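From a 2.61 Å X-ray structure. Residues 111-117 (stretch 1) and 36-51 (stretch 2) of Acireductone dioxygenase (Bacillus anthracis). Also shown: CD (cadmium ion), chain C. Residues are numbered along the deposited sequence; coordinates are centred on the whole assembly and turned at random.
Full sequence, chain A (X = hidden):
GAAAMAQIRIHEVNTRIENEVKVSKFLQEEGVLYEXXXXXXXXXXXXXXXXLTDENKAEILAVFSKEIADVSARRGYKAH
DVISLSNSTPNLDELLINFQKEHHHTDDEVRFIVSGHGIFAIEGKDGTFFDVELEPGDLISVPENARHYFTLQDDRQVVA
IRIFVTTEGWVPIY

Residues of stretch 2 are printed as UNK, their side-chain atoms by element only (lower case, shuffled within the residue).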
ATOM      1  N   ARG A 111      -1.724   1.315  -3.641  1.00 22.17           N
ATOM      2  CA  ARG A 111      -2.456   0.635  -2.581  1.00 21.55           C
ATOM      3  C   ARG A 111      -2.923   1.688  -1.587  1.00 21.18           C
ATOM      4  O   ARG A 111      -2.187   2.632  -1.322  1.00 21.09           O
ATOM      5  CB  ARG A 111      -1.561  -0.405  -1.863  1.00 21.14           C
ATOM      6  CG  ARG A 111      -1.135  -1.610  -2.707  1.00 21.23           C
ATOM      7  CD  ARG A 111      -2.328  -2.471  -3.150  1.00 21.52           C
ATOM      8  NE  ARG A 111      -1.915  -3.620  -3.964  1.00 21.77           N
ATOM      9  CZ  ARG A 111      -1.646  -3.571  -5.260  1.00 22.10           C
ATOM     10  NH1 ARG A 111      -1.754  -2.439  -5.930  1.00 22.27           N
ATOM     11  NH2 ARG A 111      -1.273  -4.662  -5.889  1.00 22.42           N
ATOM     12  N   PHE A 112      -4.136   1.553  -1.055  1.00 20.98           N
ATOM     13  CA  PHE A 112      -4.551   2.386   0.069  1.00 20.77           C
ATOM     14  C   PHE A 112      -4.888   1.503   1.237  1.00 20.48           C
ATOM     15  O   PHE A 112      -5.691   0.602   1.096  1.00 20.63           O
ATOM     16  CB  PHE A 112      -5.760   3.211  -0.301  1.00 21.14           C
ATOM     17  CG  PHE A 112      -6.451   3.860   0.872  1.00 21.19           C
ATOM     18  CD1 PHE A 112      -5.925   4.959   1.473  1.00 21.20           C
ATOM     19  CD2 PHE A 112      -7.657   3.379   1.334  1.00 21.41           C
ATOM     20  CE1 PHE A 112      -6.574   5.561   2.528  1.00 21.45           C
ATOM     21  CE2 PHE A 112      -8.315   3.972   2.387  1.00 21.57           C
ATOM     22  CZ  PHE A 112      -7.762   5.064   2.990  1.00 21.58           C
ATOM     23  N   ILE A 113      -4.307   1.738   2.396  1.00 20.14           N
ATOM     24  CA  ILE A 113      -4.605   0.844   3.507  1.00 20.00           C
ATOM     25  C   ILE A 113      -5.879   1.263   4.228  1.00 20.27           C
ATOM     26  O   ILE A 113      -6.031   2.427   4.628  1.00 20.41           O
ATOM     27  CB  ILE A 113      -3.457   0.783   4.520  1.00 19.82           C
ATOM     28  CG1 ILE A 113      -2.113   0.422   3.847  1.00 19.61           C
ATOM     29  CG2 ILE A 113      -3.798  -0.181   5.635  1.00 19.94           C
ATOM     30  CD1 ILE A 113      -2.202  -0.505   2.656  1.00 19.56           C
ATOM     31  N   VAL A 114      -6.785   0.306   4.375  1.00 20.43           N
ATOM     32  CA  VAL A 114      -7.998   0.502   5.137  1.00 20.79           C
ATOM     33  C   VAL A 114      -7.885  -0.022   6.538  1.00 20.89           C
ATOM     34  O   VAL A 114      -8.276   0.630   7.477  1.00 21.16           O
ATOM     35  CB  VAL A 114      -9.205  -0.212   4.516  1.00 21.10           C
ATOM     36  CG1 VAL A 114     -10.492   0.290   5.178  1.00 21.56           C
ATOM     37  CG2 VAL A 114      -9.299   0.017   3.005  1.00 21.11           C
ATOM     38  N   SER A 115      -7.371  -1.236   6.674  1.00 20.82           N
ATOM     39  CA  SER A 115      -7.114  -1.844   7.983  1.00 21.03           C
ATOM     40  C   SER A 115      -5.794  -2.585   7.996  1.00 20.79           C
ATOM     41  O   SER A 115      -5.275  -2.898   6.940  1.00 20.51           O
ATOM     42  CB  SER A 115      -8.227  -2.823   8.285  1.00 21.50           C
ATOM     43  OG  SER A 115      -9.419  -2.117   8.594  1.00 21.84           O
ATOM     44  N   GLY A 116      -5.277  -2.895   9.196  1.00 21.01           N
ATOM     45  CA  GLY A 116      -4.028  -3.659   9.384  1.00 20.93           C
ATOM     46  C   GLY A 116      -2.799  -2.909   8.951  1.00 20.52           C
ATOM     47  O   GLY A 116      -2.747  -1.687   9.063  1.00 20.45           O
ATOM     48  N   HIS A 117      -1.800  -3.646   8.448  1.00 20.36           N
ATOM     49  CA  HIS A 117      -0.481  -3.046   8.120  1.00 20.10           C
ATOM     50  C   HIS A 117       0.205  -3.686   6.932  1.00 19.85           C
ATOM     51  O   HIS A 117      -0.093  -4.824   6.567  1.00 19.97           O
ATOM     52  CB  HIS A 117       0.483  -3.130   9.302  1.00 20.39           C
ATOM     53  CG  HIS A 117      -0.072  -2.587  10.579  1.00 20.80           C
ATOM     54  ND1 HIS A 117      -0.847  -3.343  11.431  1.00 21.23           N
ATOM     55  CD2 HIS A 117       0.046  -1.374  11.155  1.00 20.96           C
ATOM     56  CE1 HIS A 117      -1.196  -2.613  12.473  1.00 21.61           C
ATOM     57  NE2 HIS A 117      -0.665  -1.411  12.330  1.00 21.46           N
ATOM     58  N   UNK A  36      -2.439  11.072   2.344  1.00 27.23           N
ATOM     59  CA  UNK A  36      -3.147  10.637   3.521  1.00 27.38           C
ATOM     60  C   UNK A  36      -4.623  10.971   3.328  1.00 27.16           C
ATOM     61  O   UNK A  36      -4.988  12.148   3.177  1.00 28.05           O
ATOM     62  n   UNK A  36      -2.367   7.304   7.856  1.00 28.73           N
ATOM     63  c   UNK A  36      -2.557  11.294   4.782  1.00 28.55           C
ATOM     64  c   UNK A  36      -3.026   8.645   7.673  1.00 29.26           C
ATOM     65  c   UNK A  36      -3.077  10.741   6.142  1.00 29.18           C
ATOM     66  c   UNK A  36      -2.265   9.521   6.650  1.00 29.12           C
ATOM     67  N   UNK A  37      -5.468   9.938   3.280  1.00 26.05           N
ATOM     68  CA  UNK A  37      -6.914  10.131   3.131  1.00 25.79           C
ATOM     69  C   UNK A  37      -7.576  10.057   4.486  1.00 25.85           C
ATOM     70  O   UNK A  37      -7.031   9.453   5.432  1.00 25.58           O
ATOM     71  c   UNK A  37      -7.520   9.053   2.260  1.00 25.15           C
ATOM     72  c   UNK A  37      -6.737   7.793  -2.461  1.00 24.52           C
ATOM     73  n   UNK A  37      -5.992   9.677  -1.011  1.00 24.97           N
ATOM     74  c   UNK A  37      -8.066   6.930  -0.121  1.00 24.06           C
ATOM     75  c   UNK A  37      -6.211  10.003   0.304  1.00 25.04           C
ATOM     76  c   UNK A  37      -7.306   8.095  -0.105  1.00 24.39           C
ATOM     77  c   UNK A  37      -7.485   6.657  -2.439  1.00 24.31           C
ATOM     78  c   UNK A  37      -6.652   8.508  -1.287  1.00 24.61           C
ATOM     79  c   UNK A  37      -7.013   9.057   0.893  1.00 24.84           C
ATOM     80  c   UNK A  37      -8.149   6.231  -1.271  1.00 24.12           C
ATOM     81  N   UNK A  38      -8.770  10.638   4.573  1.00 26.23           N
ATOM     82  CA  UNK A  38      -9.440  10.798   5.843  1.00 26.34           C
ATOM     83  C   UNK A  38     -10.151   9.512   6.249  1.00 25.89           C
ATOM     84  O   UNK A  38     -11.268   9.220   5.848  1.00 25.91           O
ATOM     85  o   UNK A  38     -10.423  12.464   8.132  1.00 27.95           O
ATOM     86  n   UNK A  38     -12.331  12.165   7.044  1.00 27.99           N
ATOM     87  c   UNK A  38     -10.355  11.993   5.776  1.00 27.15           C
ATOM     88  c   UNK A  38     -11.046  12.241   7.082  1.00 27.69           C
ATOM     89  N   UNK A  39      -9.434   8.723   7.043  1.00 25.47           N
ATOM     90  CA  UNK A  39      -9.842   7.348   7.387  1.00 25.07           C
ATOM     91  C   UNK A  39     -10.956   7.396   8.427  1.00 25.69           C
ATOM     92  O   UNK A  39     -11.729   6.467   8.520  1.00 25.63           O
ATOM     93  c   UNK A  39      -8.967   4.979   7.921  1.00 24.15           C
ATOM     94  c   UNK A  39      -7.866   6.949   8.995  1.00 24.62           C
ATOM     95  c   UNK A  39      -8.603   6.458   7.764  1.00 24.43           C
ATOM     96  c   UNK A  39      -8.965   4.235   6.606  1.00 23.77           C
ATOM     97  N   UNK A  40     -11.068   8.509   9.153  1.00 26.46           N
ATOM     98  CA  UNK A  40     -12.189   8.738  10.099  1.00 27.38           C
ATOM     99  C   UNK A  40     -13.575   8.713   9.445  1.00 27.95           C
ATOM    100  O   UNK A  40     -14.571   8.567  10.118  1.00 28.39           O
ATOM    101  c   UNK A  40     -12.039  10.076  10.836  1.00 28.01           C
ATOM    102  o   UNK A  40     -12.177  11.183   9.966  1.00 28.24           O
ATOM    103  N   UNK A  41     -13.622   8.882   8.131  1.00 28.21           N
ATOM    104  CA  UNK A  41     -14.851   8.647   7.364  1.00 28.94           C
ATOM    105  C   UNK A  41     -15.355   7.223   7.363  1.00 28.97           C
ATOM    106  O   UNK A  41     -16.521   6.999   7.156  1.00 29.72           O
ATOM    107  c   UNK A  41     -14.874  10.412   5.534  1.00 29.53           C
ATOM    108  c   UNK A  41     -13.990  10.754   4.354  1.00 29.32           C
ATOM    109  n   UNK A  41     -13.727  10.423   1.936  1.00 29.24           N
ATOM    110  c   UNK A  41     -14.632   8.974   5.894  1.00 28.88           C
ATOM    111  c   UNK A  41     -14.301   9.839   3.181  1.00 29.13           C
ATOM    112  N   UNK A  42     -14.468   6.261   7.483  1.00 28.66           N
ATOM    113  CA  UNK A  42     -14.857   4.880   7.376  1.00 28.71           C
ATOM    114  C   UNK A  42     -15.793   4.568   8.515  1.00 29.52           C
ATOM    115  O   UNK A  42     -15.508   4.889   9.656  1.00 29.70           O
ATOM    116  c   UNK A  42     -12.681   1.619   7.564  1.00 27.64           C
ATOM    117  c   UNK A  42     -13.817   2.487   7.038  1.00 28.05           C
ATOM    118  c   UNK A  42     -13.623   3.964   7.428  1.00 28.13           C
ATOM    119  c   UNK A  42     -13.938   2.316   5.533  1.00 27.82           C
ATOM    120  N   UNK A  43     -16.936   3.960   8.203  1.00 30.42           N
ATOM    121  CA  UNK A  43     -17.849   3.457   9.218  1.00 31.38           C
ATOM    122  C   UNK A  43     -17.224   2.400  10.121  1.00 31.59           C
ATOM    123  O   UNK A  43     -16.490   1.543   9.655  1.00 31.05           O
ATOM    124  c   UNK A  43     -18.994   2.832   8.421  1.00 31.68           C
ATOM    125  c   UNK A  43     -17.570   4.056   6.881  1.00 30.71           C
ATOM    126  c   UNK A  43     -18.850   3.302   7.030  1.00 31.45           C
ATOM    127  N   UNK A  44     -17.544   2.452  11.405  1.00 32.88           N
ATOM    128  CA  UNK A  44     -16.875   1.587  12.369  1.00 33.49           C
ATOM    129  C   UNK A  44     -17.054   0.086  12.155  1.00 33.75           C
ATOM    130  O   UNK A  44     -16.113  -0.672  12.449  1.00 33.66           O
ATOM    131  c   UNK A  44     -17.737   3.502  13.487  1.00 34.24           C
ATOM    132  c   UNK A  44     -18.263   3.554  12.075  1.00 33.86           C
ATOM    133  c   UNK A  44     -17.469   2.046  13.708  1.00 34.33           C
ATOM    134  N   UNK A  45     -18.198  -0.340  11.625  1.00 34.29           N
ATOM    135  CA  UNK A  45     -18.387  -1.761  11.381  1.00 34.60           C
ATOM    136  C   UNK A  45     -17.447  -2.221  10.270  1.00 34.02           C
ATOM    137  O   UNK A  45     -17.225  -3.417  10.134  1.00 34.15           O
ATOM    138  c   UNK A  45     -20.545  -0.812   8.941  1.00 35.51           C
ATOM    139  n   UNK A  45     -20.269  -2.970   8.748  1.00 35.71           N
ATOM    140  c   UNK A  45     -19.835  -2.115  11.068  1.00 35.41           C
ATOM    141  c   UNK A  45     -20.208  -1.924   9.638  1.00 35.51           C
ATOM    142  n   UNK A  45     -20.795  -1.203   7.649  1.00 35.61           N
ATOM    143  c   UNK A  45     -20.623  -2.510   7.560  1.00 35.86           C
ATOM    144  N   UNK A  46     -16.872  -1.289   9.500  1.00 33.32           N
ATOM    145  CA  UNK A  46     -15.793  -1.654   8.546  1.00 32.67           C
ATOM    146  C   UNK A  46     -14.338  -1.568   9.058  1.00 32.28           C
ATOM    147  O   UNK A  46     -13.438  -2.036   8.374  1.00 31.53           O
ATOM    148  c   UNK A  46     -17.216  -1.262   6.500  1.00 32.61           C
ATOM    149  c   UNK A  46     -15.946  -0.873   7.233  1.00 32.16           C
ATOM    150  c   UNK A  46     -17.268  -2.757   6.299  1.00 32.95           C
ATOM    151  c   UNK A  46     -17.320  -0.538   5.169  1.00 32.68           C
ATOM    152  N   UNK A  47     -14.125  -0.958  10.228  1.00 33.00           N
ATOM    153  CA  UNK A  47     -12.820  -0.939  10.909  1.00 33.17           C
ATOM    154  C   UNK A  47     -12.371  -2.332  11.376  1.00 32.99           C
ATOM    155  O   UNK A  47     -13.162  -3.108  11.922  1.00 33.36           O
ATOM    156  c   UNK A  47     -12.862  -0.019  12.130  1.00 34.20           C
ATOM    157  n   UNK A  47     -12.739   2.123  11.029  1.00 34.93           N
ATOM    158  o   UNK A  47     -11.130   1.568  12.500  1.00 34.58           O
ATOM    159  c   UNK A  47     -12.165   1.292  11.896  1.00 34.37           C
ATOM    160  N   UNK A  48     -11.104  -2.640  11.147  1.00 32.24           N
ATOM    161  CA  UNK A  48     -10.567  -3.935  11.505  1.00 32.52           C
ATOM    162  C   UNK A  48     -11.552  -5.046  11.163  1.00 32.26           C
ATOM    163  O   UNK A  48     -11.874  -5.894  11.983  1.00 32.50           O
ATOM    164  c   UNK A  48      -7.797  -3.451  12.267  1.00 34.26           C
ATOM    165  c   UNK A  48     -10.200  -3.976  12.995  1.00 33.76           C
ATOM    166  c   UNK A  48      -8.856  -3.352  13.365  1.00 34.08           C
ATOM    167  o   UNK A  48      -7.343  -4.565  11.941  1.00 35.53           O
ATOM    168  o   UNK A  48      -7.412  -2.404  11.707  1.00 34.43           O
ATOM    169  N   UNK A  49     -12.019  -5.032   9.926  1.00 31.38           N
ATOM    170  CA  UNK A  49     -12.953  -6.020   9.470  1.00 31.46           C
ATOM    171  C   UNK A  49     -12.269  -6.752   8.352  1.00 30.54           C
ATOM    172  O   UNK A  49     -11.926  -6.156   7.332  1.00 30.04           O
ATOM    173  o   UNK A  49     -15.127  -7.416   8.320  1.00 33.45           O
ATOM    174  n   UNK A  49     -16.564  -5.806   8.863  1.00 33.46           N
ATOM    175  c   UNK A  49     -15.343  -6.277   8.698  1.00 32.83           C
ATOM    176  c   UNK A  49     -14.210  -5.319   8.979  1.00 31.88           C
ATOM    177  N   UNK A  50     -12.052  -8.042   8.553  1.00 30.26           N
ATOM    178  CA  UNK A  50     -11.241  -8.838   7.631  1.00 29.49           C
ATOM    179  C   UNK A  50     -12.025  -9.920   6.894  1.00 30.05           C
ATOM    180  O   UNK A  50     -11.521 -10.468   5.931  1.00 30.49           O
ATOM    181  c   UNK A  50      -7.075  -7.075   8.416  1.00 26.56           C
ATOM    182  c   UNK A  50      -9.118  -7.852  10.101  1.00 28.10           C
ATOM    183  c   UNK A  50      -8.207  -6.908  10.518  1.00 27.48           C
ATOM    184  c   UNK A  50      -7.983  -8.028   8.006  1.00 27.22           C
ATOM    185  c   UNK A  50      -9.020  -8.438   8.839  1.00 28.14           C
ATOM    186  c   UNK A  50      -7.184  -6.526   9.669  1.00 26.71           C
ATOM    187  o   UNK A  50      -6.274  -5.582  10.054  1.00 26.10           O
ATOM    188  c   UNK A  50     -10.039  -9.463   8.367  1.00 29.07           C
ATOM    189  N   UNK A  51     -13.217 -10.275   7.355  1.00 30.33           N
ATOM    190  CA  UNK A  51     -14.070 -11.180   6.590  1.00 30.73           C
ATOM    191  C   UNK A  51     -15.130 -10.339   5.929  1.00 30.42           C
ATOM    192  O   UNK A  51     -16.201 -10.074   6.498  1.00 30.77           O
ATOM    193  c   UNK A  51     -14.727 -12.211   7.477  1.00 31.74           C
ATOM    194  o   UNK A  51     -15.278 -11.566   8.590  1.00 31.88           O
TER
HETATM  195 CD    CD C 202      -0.544   0.883  13.663  1.00 33.72          CD
HETATM  196  O   HOH W   1     -11.464  -3.568   6.990  1.00 32.79           O
HETATM  197  O   HOH W   2      -8.967   1.537  10.544  1.00 29.86           O

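Position 36 carries four carbons in a row ending in a nitrogen, and no atom of it touches stretch 1: Lys36. At position 37 one carbon leads to fused five- and six-membered rings holding eight carbons and one nitrogen, which identifies Trp37. Its six-membered ring forms an offset stack with the Phe112 ring, centroids 4.3 Å apart and planes inclined at 29°, and Trp37 CE3 lies 3.3 Å from Phe112 CD1, over one face of the phenylalanine.

Position 38 has two carbons, the second bearing one oxygen and one nitrogen, and points away from stretch 1; it is Asn38. Position 39 shows four carbons forked at the first, with one arm two carbons long. The tip of that arm lies 3.9 Å from Phe112 CZ and 3.8 Å from Val114 O, as befits Ile39. One carbon and one oxygen at position 40 give Ser40. A four-carbon chain ending in nitrogen makes position 41 Lys41, also clear of stretch 1.

Position 42 has four carbons forked at the second, one branch 3.5 Å from Val114 CG1; this is Leu42. At positions 43 and 44, three carbons close a ring onto the backbone nitrogen: Pro43 and Pro44. One carbon followed by a five-membered ring of three carbons and two nitrogens marks position 45 as His45. Position 46, four carbons forked at the second, is Leu46; its side chain makes no close contact with stretch 1.

Position 47 has two carbons, the second with one oxygen and one nitrogen, directed away: Asn47. Its OD1 accepts from water 2 (2.9 Å), which also donates to Val114 O (3.3 Å). Position 48 has three carbons, the last bearing two oxygens, one of them 3.3 Å from Gly116 N; it is Glu48. Position 49 repeats the amide pattern and is Asn49. Position 50 has one carbon, then a six-carbon ring bearing an oxygen 3.0 Å from Gly116 N, at a poor angle for hydrogen bonding: Tyr50. One carbon and one oxygen at position 51 give Ser51.

The contact joins an apolar end, where Trp37, Ile39 and Leu42 pack against Phe112 and Val114, to a polar end around Ser115 and Gly116. There Glu48 N donates weakly to Ser115 OG (3.1 Å), and Gly116 N weakly to Glu48 OE2 (3.3 Å). Water 1 adds a separate bridge, accepting from Ser115 OG (3.0 Å) and donating to Leu46 O (2.9 Å) and Asn49 O (2.7 Å). Gly116 has positive phi, and a CB there would clash with Tyr50 OH.

Stretch 2 (36-51) KWNISKLPPHLNENYS
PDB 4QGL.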